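Kinase-associated protein B (Bacillus cereus, PDB 1Y71) is of unknown function but probably associates with, or has a role linked to, a kinase. Local coordinates at residues F62-Q73 with R116-Y128. Residues are numbered along the deposited sequence; the frame is centred on the assembly and turned at random.
Sequences FHERRALAFREQ and RSLETLQQLKKDY
Phe62, Glu64 and Arg66 run in extended conformation alongside helix 112-127, their CA atoms lying nearest those of Arg116, Thr120 and Leu124 in turn; this pairs every second loop residue with every fourth helix residue, and the CA atoms come closest at Glu64 and Thr120, 6.1 Å apart. At one end Arg116 lays CG over a face of the Phe62 ring, a CH-pi contact 3.8 Å from the centroid and 17° off the normal. Ser117 OG, hydrogen-bonded to Phe113 O, meets the same ring at its edge, near CZ. Thr120 turns its methyl CG2 to Glu64 CB (3.7 Å), while its OG1 bonds back to Arg116 O. Leu124 CD2 then lies against the Glu64 carboxylate, whose OE2 is 3.6 Å from Asp127 OD2, a like-charge approach that may raise the proton affinity of either acid. At the other end Ala67 N donates to Tyr128 OH (3.0 Å, 162°), the one hydrogen bond across the contact; the same hydroxyl also bonds His45 NE2. Segment 62-73 belongs to the loop after strand 34-42 and leads into strand 73-77, with Arg65 held by Val47 and Gly49 carbonyls, while Leu121 of the helix packs on helix 91-104.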
loop_
_atom_site.group_PDB
_atom_site.type_symbol
_atom_site.label_atom_id
_atom_site.label_comp_id
_atom_site.label_asym_id
_atom_site.label_seq_id
_atom_site.Cartn_x
_atom_site.Cartn_y
_atom_site.Cartn_z
ATOM N N PHE B 62 21.029 -21.912 -14.055
ATOM C CA PHE B 62 20.687 -20.771 -13.204
ATOM C C PHE B 62 19.681 -19.850 -13.912
ATOM O O PHE B 62 20.058 -19.058 -14.791
ATOM C CB PHE B 62 21.953 -19.996 -12.808
ATOM C CG PHE B 62 21.819 -19.206 -11.526
ATOM C CD1 PHE B 62 22.350 -19.702 -10.327
ATOM C CD2 PHE B 62 21.183 -17.957 -11.514
ATOM C CE1 PHE B 62 22.245 -18.974 -9.145
ATOM C CE2 PHE B 62 21.069 -17.232 -10.338
ATOM C CZ PHE B 62 21.603 -17.740 -9.148
ATOM N N HIS B 63 18.408 -19.961 -13.520
ATOM C CA HIS B 63 17.350 -19.141 -14.097
ATOM C C HIS B 63 16.883 -18.044 -13.141
ATOM O O HIS B 63 17.118 -18.102 -11.937
ATOM C CB HIS B 63 16.156 -20.011 -14.530
ATOM C CG HIS B 63 15.424 -20.655 -13.388
ATOM N ND1 HIS B 63 14.766 -19.928 -12.416
ATOM C CD2 HIS B 63 15.234 -21.958 -13.074
ATOM C CE1 HIS B 63 14.209 -20.757 -11.551
ATOM N NE2 HIS B 63 14.482 -21.994 -11.925
ATOM N N GLU B 64 16.217 -17.039 -13.690
ATOM C CA GLU B 64 15.670 -15.993 -12.876
ATOM C C GLU B 64 14.381 -16.436 -12.196
ATOM O O GLU B 64 13.699 -17.370 -12.632
ATOM C CB GLU B 64 15.459 -14.719 -13.689
ATOM C CG GLU B 64 14.390 -14.807 -14.724
ATOM C CD GLU B 64 14.185 -13.486 -15.420
ATOM O OE1 GLU B 64 13.014 -13.188 -15.776
ATOM O OE2 GLU B 64 15.192 -12.741 -15.596
ATOM N N ARG B 65 14.064 -15.755 -11.106
ATOM C CA ARG B 65 12.842 -16.010 -10.366
ATOM C C ARG B 65 12.233 -14.647 -10.088
ATOM O O ARG B 65 12.796 -13.867 -9.316
ATOM C CB ARG B 65 13.165 -16.777 -9.087
ATOM C CG ARG B 65 12.012 -16.848 -8.066
ATOM C CD ARG B 65 12.241 -17.962 -7.050
ATOM N NE ARG B 65 12.364 -19.277 -7.690
ATOM C CZ ARG B 65 13.515 -19.907 -7.935
ATOM N NH1 ARG B 65 14.686 -19.354 -7.599
ATOM N NH2 ARG B 65 13.493 -21.107 -8.514
ATOM N N ARG B 66 11.106 -14.355 -10.736
ATOM C CA ARG B 66 10.375 -13.088 -10.521
ATOM C C ARG B 66 9.557 -13.048 -9.217
ATOM O O ARG B 66 8.990 -14.048 -8.803
ATOM C CB ARG B 66 9.407 -12.813 -11.702
ATOM C CG ARG B 66 10.033 -12.314 -12.969
ATOM C CD ARG B 66 8.959 -12.137 -14.075
ATOM N NE ARG B 66 9.467 -11.234 -15.098
ATOM C CZ ARG B 66 8.940 -10.063 -15.429
ATOM N NH1 ARG B 66 7.843 -9.603 -14.841
ATOM N NH2 ARG B 66 9.530 -9.350 -16.377
ATOM N N ALA B 67 9.473 -11.866 -8.596
ATOM C CA ALA B 67 8.498 -11.605 -7.533
ATOM C C ALA B 67 7.078 -11.809 -8.032
ATOM O O ALA B 67 6.812 -11.662 -9.239
ATOM C CB ALA B 67 8.660 -10.162 -6.979
ATOM N N LEU B 68 6.160 -12.155 -7.136
ATOM C CA LEU B 68 4.750 -12.102 -7.482
ATOM C C LEU B 68 4.381 -10.671 -7.919
ATOM O O LEU B 68 4.916 -9.669 -7.388
ATOM C CB LEU B 68 3.895 -12.524 -6.306
ATOM C CG LEU B 68 4.148 -13.949 -5.799
ATOM C CD1 LEU B 68 3.348 -14.210 -4.506
ATOM C CD2 LEU B 68 3.822 -14.982 -6.915
ATOM N N ALA B 69 3.463 -10.583 -8.870
ATOM C CA ALA B 69 3.070 -9.299 -9.456
ATOM C C ALA B 69 2.018 -8.618 -8.596
ATOM O O ALA B 69 1.378 -9.268 -7.791
ATOM C CB ALA B 69 2.551 -9.504 -10.880
ATOM N N PHE B 70 1.825 -7.306 -8.811
ATOM C CA PHE B 70 0.813 -6.542 -8.101
ATOM C C PHE B 70 -0.584 -7.128 -8.334
ATOM O O PHE B 70 -1.014 -7.350 -9.481
ATOM C CB PHE B 70 0.894 -5.019 -8.460
ATOM C CG PHE B 70 -0.129 -4.199 -7.754
ATOM C CD1 PHE B 70 -0.169 -4.178 -6.359
ATOM C CD2 PHE B 70 -1.118 -3.520 -8.471
ATOM C CE1 PHE B 70 -1.152 -3.434 -5.675
ATOM C CE2 PHE B 70 -2.087 -2.785 -7.796
ATOM C CZ PHE B 70 -2.113 -2.762 -6.399
ATOM N N ARG B 71 -1.270 -7.424 -7.236
ATOM C CA ARG B 71 -2.597 -8.043 -7.280
ATOM C C ARG B 71 -2.623 -9.481 -7.791
ATOM O O ARG B 71 -3.712 -10.052 -7.927
ATOM C CB ARG B 71 -3.631 -7.186 -8.036
ATOM C CG ARG B 71 -3.721 -5.786 -7.487
ATOM C CD ARG B 71 -4.930 -5.019 -7.988
ATOM N NE ARG B 71 -4.931 -4.859 -9.429
ATOM C CZ ARG B 71 -5.634 -5.618 -10.283
ATOM N NH1 ARG B 71 -6.403 -6.630 -9.843
ATOM N NH2 ARG B 71 -5.560 -5.376 -11.595
ATOM N N GLU B 72 -1.446 -10.084 -8.023
ATOM C CA GLU B 72 -1.394 -11.526 -8.293
ATOM C C GLU B 72 -2.038 -12.251 -7.099
ATOM O O GLU B 72 -1.862 -11.828 -5.973
ATOM C CB GLU B 72 0.050 -11.986 -8.507
ATOM C CG GLU B 72 0.182 -13.490 -8.879
ATOM C CD GLU B 72 1.478 -13.849 -9.673
ATOM O OE1 GLU B 72 2.372 -13.003 -9.915
ATOM O OE2 GLU B 72 1.576 -15.017 -10.086
ATOM N N GLN B 73 -2.831 -13.289 -7.333
ATOM C CA GLN B 73 -3.420 -14.027 -6.214
ATOM C C GLN B 73 -2.767 -15.399 -6.212
ATOM O O GLN B 73 -2.677 -16.082 -7.260
ATOM C CB GLN B 73 -4.957 -14.101 -6.277
ATOM C CG GLN B 73 -5.627 -12.728 -6.475
ATOM C CD GLN B 73 -7.062 -12.609 -5.957
ATOM O OE1 GLN B 73 -7.814 -13.586 -5.851
ATOM N NE2 GLN B 73 -7.457 -11.389 -5.663
ATOM N N ARG B 116 26.514 -14.877 -9.750
ATOM C CA ARG B 116 25.476 -15.312 -10.641
ATOM C C ARG B 116 24.140 -14.656 -10.240
ATOM O O ARG B 116 23.408 -14.177 -11.109
ATOM C CB ARG B 116 25.399 -16.850 -10.585
ATOM C CG ARG B 116 24.982 -17.528 -11.900
ATOM C CD ARG B 116 25.896 -17.137 -13.066
ATOM N NE ARG B 116 25.335 -17.483 -14.378
ATOM C CZ ARG B 116 25.948 -17.258 -15.546
ATOM N NH1 ARG B 116 27.149 -16.675 -15.587
ATOM N NH2 ARG B 116 25.361 -17.614 -16.686
ATOM N N SER B 117 23.863 -14.605 -8.931
ATOM C CA SER B 117 22.665 -13.934 -8.406
ATOM C C SER B 117 22.641 -12.453 -8.733
ATOM O O SER B 117 21.619 -11.936 -9.162
ATOM C CB SER B 117 22.561 -14.088 -6.895
ATOM O OG SER B 117 22.415 -15.430 -6.489
ATOM N N LEU B 118 23.760 -11.756 -8.503
ATOM C CA LEU B 118 23.826 -10.314 -8.754
ATOM C C LEU B 118 23.553 -10.003 -10.236
ATOM O O LEU B 118 22.755 -9.107 -10.559
ATOM C CB LEU B 118 25.142 -9.693 -8.218
ATOM C CG LEU B 118 25.222 -8.153 -8.254
ATOM C CD1 LEU B 118 24.230 -7.535 -7.301
ATOM C CD2 LEU B 118 26.626 -7.601 -7.936
ATOM N N GLU B 119 24.157 -10.778 -11.134
ATOM C CA GLU B 119 23.883 -10.682 -12.581
ATOM C C GLU B 119 22.384 -10.770 -12.867
ATOM O O GLU B 119 21.778 -9.947 -13.578
ATOM C CB GLU B 119 24.522 -11.864 -13.313
ATOM C CG GLU B 119 26.009 -12.143 -13.071
ATOM C CD GLU B 119 26.645 -12.991 -14.199
ATOM O OE1 GLU B 119 26.304 -12.741 -15.377
ATOM O OE2 GLU B 119 27.486 -13.893 -13.917
ATOM N N THR B 120 21.805 -11.827 -12.327
ATOM C CA THR B 120 20.390 -12.130 -12.488
ATOM C C THR B 120 19.482 -11.006 -11.998
ATOM O O THR B 120 18.561 -10.597 -12.716
ATOM C CB THR B 120 20.083 -13.453 -11.788
ATOM O OG1 THR B 120 20.891 -14.452 -12.412
ATOM C CG2 THR B 120 18.637 -13.836 -11.940
ATOM N N LEU B 121 19.753 -10.494 -10.799
ATOM C CA LEU B 121 18.963 -9.392 -10.234
ATOM C C LEU B 121 19.124 -8.107 -11.011
ATOM O O LEU B 121 18.169 -7.347 -11.148
ATOM C CB LEU B 121 19.278 -9.172 -8.749
ATOM C CG LEU B 121 19.059 -10.404 -7.845
ATOM C CD1 LEU B 121 19.800 -10.299 -6.538
ATOM C CD2 LEU B 121 17.567 -10.652 -7.620
ATOM N N GLN B 122 20.332 -7.860 -11.523
ATOM C CA GLN B 122 20.566 -6.648 -12.327
ATOM C C GLN B 122 19.655 -6.636 -13.568
ATOM O O GLN B 122 19.069 -5.617 -13.900
ATOM C CB GLN B 122 22.045 -6.494 -12.717
ATOM C CG GLN B 122 22.972 -6.085 -11.574
ATOM C CD GLN B 122 24.460 -6.165 -11.947
ATOM O OE1 GLN B 122 24.939 -7.179 -12.482
ATOM N NE2 GLN B 122 25.198 -5.087 -11.663
ATOM N N GLN B 123 19.524 -7.780 -14.224
ATOM C CA GLN B 123 18.628 -7.904 -15.368
ATOM C C GLN B 123 17.170 -7.780 -14.964
ATOM O O GLN B 123 16.392 -7.081 -15.642
ATOM C CB GLN B 123 18.828 -9.237 -16.098
ATOM C CG GLN B 123 18.067 -9.330 -17.434
ATOM C CD GLN B 123 18.349 -8.146 -18.353
ATOM O OE1 GLN B 123 19.500 -7.749 -18.525
ATOM N NE2 GLN B 123 17.290 -7.562 -18.931
ATOM N N LEU B 124 16.791 -8.489 -13.902
ATOM C CA LEU B 124 15.411 -8.432 -13.399
ATOM C C LEU B 124 14.973 -6.986 -13.159
ATOM O O LEU B 124 13.851 -6.599 -13.494
ATOM C CB LEU B 124 15.255 -9.250 -12.120
ATOM C CG LEU B 124 14.880 -10.723 -12.220
ATOM C CD1 LEU B 124 14.778 -11.266 -10.835
ATOM C CD2 LEU B 124 13.557 -10.911 -12.974
ATOM N N LYS B 125 15.888 -6.197 -12.601
ATOM C CA LYS B 125 15.678 -4.776 -12.355
ATOM C C LYS B 125 15.292 -4.039 -13.652
ATOM O O LYS B 125 14.436 -3.153 -13.644
ATOM C CB LYS B 125 16.940 -4.164 -11.740
ATOM C CG LYS B 125 16.839 -2.661 -11.490
ATOM C CD LYS B 125 18.051 -2.092 -10.768
ATOM C CE LYS B 125 17.904 -0.560 -10.659
ATOM N NZ LYS B 125 18.615 0.019 -9.474
ATOM N N LYS B 126 15.908 -4.435 -14.764
ATOM C CA LYS B 126 15.598 -3.823 -16.054
ATOM C C LYS B 126 14.253 -4.334 -16.558
ATOM O O LYS B 126 13.429 -3.554 -17.036
ATOM C CB LYS B 126 16.725 -4.085 -17.055
ATOM C CG LYS B 126 18.055 -3.526 -16.590
ATOM C CD LYS B 126 19.152 -3.727 -17.643
ATOM C CE LYS B 126 20.464 -3.081 -17.214
ATOM N NZ LYS B 126 21.604 -3.607 -18.009
ATOM N N ASP B 127 14.021 -5.637 -16.399
ATOM C CA ASP B 127 12.782 -6.270 -16.831
ATOM C C ASP B 127 11.537 -5.712 -16.128
ATOM O O ASP B 127 10.482 -5.567 -16.742
ATOM C CB ASP B 127 12.864 -7.772 -16.621
ATOM C CG ASP B 127 13.972 -8.420 -17.446
ATOM O OD1 ASP B 127 14.489 -7.772 -18.383
ATOM O OD2 ASP B 127 14.313 -9.582 -17.151
ATOM N N TYR B 128 11.682 -5.405 -14.842
ATOM C CA TYR B 128 10.594 -4.860 -14.037
ATOM C C TYR B 128 10.228 -3.404 -14.355
ATOM O O TYR B 128 9.208 -2.898 -13.855
ATOM C CB TYR B 128 10.987 -4.893 -12.577
ATOM C CG TYR B 128 11.063 -6.268 -11.935
ATOM C CD1 TYR B 128 10.170 -7.276 -12.270
ATOM C CD2 TYR B 128 11.972 -6.506 -10.912
ATOM C CE1 TYR B 128 10.225 -8.525 -11.633
ATOM C CE2 TYR B 128 12.026 -7.743 -10.263
ATOM C CZ TYR B 128 11.157 -8.736 -10.627
ATOM O OH TYR B 128 11.243 -9.942 -9.970
#